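Local coordinates for DPS family protein (Vibrio cholerae O1 biovar El Tor, PDB 3IQ1) that probably oxidises ferrous iron and binds the ferric product, as a ferritin-like member of the Dps family that assembles into a twelve-subunit shell, at residues Asn25-Tyr30 against Glu69-Ile74. Sequence-based numbering, arbitrary orientation.
Sequences NLLANY and ELAERI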
ATOM      1  N   ASN B  25       9.394  21.231  32.942  1.00  5.66           N
ATOM      2  CA  ASN B  25      10.800  20.836  33.271  1.00  5.86           C
ATOM      3  C   ASN B  25      11.165  19.540  32.572  1.00  6.05           C
ATOM      4  O   ASN B  25      12.261  19.341  32.087  1.00  6.03           O
ATOM      5  CB  ASN B  25      11.021  20.747  34.774  1.00  6.59           C
ATOM      6  CG  ASN B  25      11.042  22.095  35.424  1.00 10.47           C
ATOM      7  OD1 ASN B  25      11.393  23.130  34.794  1.00 12.37           O
ATOM      8  ND2 ASN B  25      10.721  22.111  36.735  1.00 12.39           N
ATOM      9  N   LEU B  26      10.201  18.641  32.482  1.00  5.69           N
ATOM     10  CA  LEU B  26      10.414  17.406  31.736  1.00  5.48           C
ATOM     11  C   LEU B  26      10.712  17.689  30.265  1.00  5.22           C
ATOM     12  O   LEU B  26      11.602  17.083  29.683  1.00  4.83           O
ATOM     13  CB  LEU B  26       9.231  16.474  31.878  1.00  5.09           C
ATOM     14  CG  LEU B  26       9.298  15.088  31.198  1.00  4.95           C
ATOM     15  CD1 LEU B  26      10.364  14.200  31.772  1.00  5.41           C
ATOM     16  CD2 LEU B  26       7.928  14.433  31.280  1.00  5.24           C
ATOM     17  N   LEU B  27       9.916  18.554  29.656  1.00  5.29           N
ATOM     18  CA  LEU B  27      10.068  18.963  28.252  1.00  5.39           C
ATOM     19  C   LEU B  27      11.460  19.532  28.010  1.00  5.73           C
ATOM     20  O   LEU B  27      12.091  19.191  27.020  1.00  5.37           O
ATOM     21  CB  LEU B  27       8.966  19.973  27.905  1.00  6.22           C
ATOM     22  CG  LEU B  27       9.048  20.603  26.525  1.00  5.11           C
ATOM     23  CD1 LEU B  27       9.006  19.552  25.435  1.00  8.15           C
ATOM     24  CD2 LEU B  27       7.933  21.604  26.355  1.00  4.31           C
ATOM     25  N   ALA B  28      11.948  20.360  28.925  1.00  5.93           N
ATOM     26  CA  ALA B  28      13.328  20.874  28.847  1.00  6.03           C
ATOM     27  C   ALA B  28      14.373  19.780  28.778  1.00  6.16           C
ATOM     28  O   ALA B  28      15.295  19.841  27.962  1.00  6.33           O
ATOM     29  CB  ALA B  28      13.608  21.794  30.019  1.00  5.29           C
ATOM     30  N   ASN B  29      14.214  18.770  29.642  1.00  6.10           N
ATOM     31  CA  ASN B  29      15.095  17.639  29.617  1.00  5.94           C
ATOM     32  C   ASN B  29      14.996  16.897  28.294  1.00  5.97           C
ATOM     33  O   ASN B  29      16.014  16.502  27.735  1.00  5.79           O
ATOM     34  CB  ASN B  29      14.817  16.726  30.790  1.00  7.19           C
ATOM     35  CG  ASN B  29      15.406  17.277  32.107  1.00  8.17           C
ATOM     36  OD1 ASN B  29      14.695  17.297  33.152  1.00 20.55           O
ATOM     37  ND2 ASN B  29      16.616  17.681  32.099  1.00  3.96           N
ATOM     38  N   TYR B  30      13.781  16.640  27.820  1.00  5.79           N
ATOM     39  CA  TYR B  30      13.629  16.004  26.520  1.00  5.47           C
ATOM     40  C   TYR B  30      14.351  16.716  25.411  1.00  5.42           C
ATOM     41  O   TYR B  30      14.927  16.078  24.511  1.00  5.41           O
ATOM     42  CB  TYR B  30      12.168  15.816  26.123  1.00  5.62           C
ATOM     43  CG  TYR B  30      11.514  14.539  26.537  1.00  3.73           C
ATOM     44  CD1 TYR B  30      10.865  14.410  27.753  1.00  5.90           C
ATOM     45  CD2 TYR B  30      11.528  13.449  25.714  1.00  5.26           C
ATOM     46  CE1 TYR B  30      10.263  13.246  28.125  1.00  5.59           C
ATOM     47  CE2 TYR B  30      10.881  12.258  26.098  1.00  3.40           C
ATOM     48  CZ  TYR B  30      10.288  12.159  27.289  1.00  4.33           C
ATOM     49  OH  TYR B  30       9.692  10.955  27.639  1.00  4.30           O
ATOM     50  N   GLU B  69       3.842  15.456  22.018  1.00  5.81           N
ATOM     51  CA  GLU B  69       2.727  15.050  22.887  1.00  5.88           C
ATOM     52  C   GLU B  69       2.801  15.751  24.246  1.00  6.34           C
ATOM     53  O   GLU B  69       1.808  16.079  24.835  1.00  4.66           O
ATOM     54  CB  GLU B  69       2.562  13.514  22.995  1.00  6.59           C
ATOM     55  CG  GLU B  69       1.142  12.995  23.478  1.00 10.40           C
ATOM     56  CD  GLU B  69       0.874  11.473  23.295  1.00 15.66           C
ATOM     57  OE1 GLU B  69      -0.230  11.007  23.641  1.00 17.23           O
ATOM     58  OE2 GLU B  69       1.745  10.743  22.797  1.00 20.96           O
ATOM     59  N   LEU B  70       4.013  15.959  24.723  1.00  6.71           N
ATOM     60  CA  LEU B  70       4.209  16.643  25.982  1.00  8.37           C
ATOM     61  C   LEU B  70       3.859  18.127  25.924  1.00  8.30           C
ATOM     62  O   LEU B  70       3.134  18.637  26.778  1.00  7.10           O
ATOM     63  CB  LEU B  70       5.654  16.408  26.405  1.00  8.93           C
ATOM     64  CG  LEU B  70       6.186  16.845  27.694  1.00 13.23           C
ATOM     65  CD1 LEU B  70       5.268  16.368  28.857  1.00 10.23           C
ATOM     66  CD2 LEU B  70       7.626  16.227  27.828  1.00 11.60           C
ATOM     67  N   ALA B  71       4.317  18.839  24.884  1.00  8.39           N
ATOM     68  CA  ALA B  71       3.929  20.226  24.714  1.00  8.89           C
ATOM     69  C   ALA B  71       2.401  20.352  24.582  1.00  7.81           C
ATOM     70  O   ALA B  71       1.832  21.263  25.194  1.00  9.18           O
ATOM     71  CB  ALA B  71       4.598  20.845  23.464  1.00  9.10           C
ATOM     72  N   GLU B  72       1.778  19.433  23.860  1.00  8.26           N
ATOM     73  CA  GLU B  72       0.299  19.429  23.689  1.00  7.82           C
ATOM     74  C   GLU B  72      -0.403  19.177  25.039  1.00  7.35           C
ATOM     75  O   GLU B  72      -1.456  19.765  25.304  1.00  6.95           O
ATOM     76  CB  GLU B  72      -0.144  18.378  22.710  1.00  9.80           C
ATOM     77  CG  GLU B  72       0.218  18.624  21.338  1.00 17.84           C
ATOM     78  CD  GLU B  72      -0.435  17.615  20.433  1.00 23.16           C
ATOM     79  OE1 GLU B  72      -0.671  16.419  20.857  1.00 28.39           O
ATOM     80  OE2 GLU B  72      -0.683  18.042  19.307  1.00 28.32           O
ATOM     81  N   ARG B  73       0.147  18.310  25.873  1.00  7.15           N
ATOM     82  CA  ARG B  73      -0.444  18.074  27.214  1.00  5.27           C
ATOM     83  C   ARG B  73      -0.387  19.361  28.056  1.00  6.72           C
ATOM     84  O   ARG B  73      -1.312  19.685  28.744  1.00  6.31           O
ATOM     85  CB  ARG B  73       0.241  16.912  27.961  1.00  5.24           C
ATOM     86  CG  ARG B  73      -0.435  16.491  29.236  1.00  5.25           C
ATOM     87  CD  ARG B  73      -1.848  15.944  29.035  1.00  6.35           C
ATOM     88  NE  ARG B  73      -2.612  15.941  30.264  1.00  6.68           N
ATOM     89  CZ  ARG B  73      -3.933  15.833  30.313  1.00  6.99           C
ATOM     90  NH1 ARG B  73      -4.610  15.602  29.189  1.00  6.33           N
ATOM     91  NH2 ARG B  73      -4.575  15.879  31.472  1.00  5.52           N
ATOM     92  N   ILE B  74       0.729  20.080  28.002  1.00  6.12           N
ATOM     93  CA  ILE B  74       0.878  21.355  28.703  1.00  6.54           C
ATOM     94  C   ILE B  74      -0.171  22.347  28.227  1.00  5.87           C
ATOM     95  O   ILE B  74      -0.860  23.007  29.033  1.00  6.84           O
ATOM     96  CB  ILE B  74       2.318  21.895  28.560  1.00  6.48           C
ATOM     97  CG1 ILE B  74       3.307  20.971  29.319  1.00  8.44           C
ATOM     98  CG2 ILE B  74       2.391  23.376  29.023  1.00  8.43           C
ATOM     99  CD1 ILE B  74       4.814  21.133  28.922  1.00  8.63           C
TER
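Leu70 reaches across to Leu26, Leu27 and Tyr30, and most of the contact is built around it. Its CB points toward helix 13-43. With CG anti to the backbone N (chi1 -174°), the side chain extends across to the other helix, and CG comes within 4.2 Å of Leu27 CB. There the side chain forks. CD1 turns to Leu26 and lies 4.1 Å from Leu26 CD2. CD2 goes deeper and meets three residues. It is 3.7 Å from Leu27 CA, so this methyl rests on the backbone of the other helix. It is also 3.7 Å from Tyr30 CD1, approaching the ring obliquely. Third, Leu70 CD2 lies 3.9 Å from Leu26 CD2. The Leu26 and Leu70 side chains cross at about a right angle.

The two helices, 13-43 and 49-76, belong to the four-helix bundle of the ferritin-like fold. Here they run antiparallel, with short-segment axes 10.1 Å apart and N-to-C directions at 161°. No hydrogen bond joins the two segments; the contact is apolar and buried.

Leu27 extends the packing toward the C-terminal end of 69-74. Its CD2 lies 4.1 Å from Ile74 CD1, methyl to methyl, with the two side chains crossing obliquely. Leu27 CD2 touches Ala71 CB more loosely at 4.5 Å. Tyr30 brings only carbon atoms to Leu70. Its OH hydrogen-bonds to Gln121 and Gln147, on helices 103-131 and 134-158, which ties the ring to the other half of the bundle. Arg73 takes no part in this packing but forms salt bridges to Asp133 and to Glu148 of a neighbouring subunit.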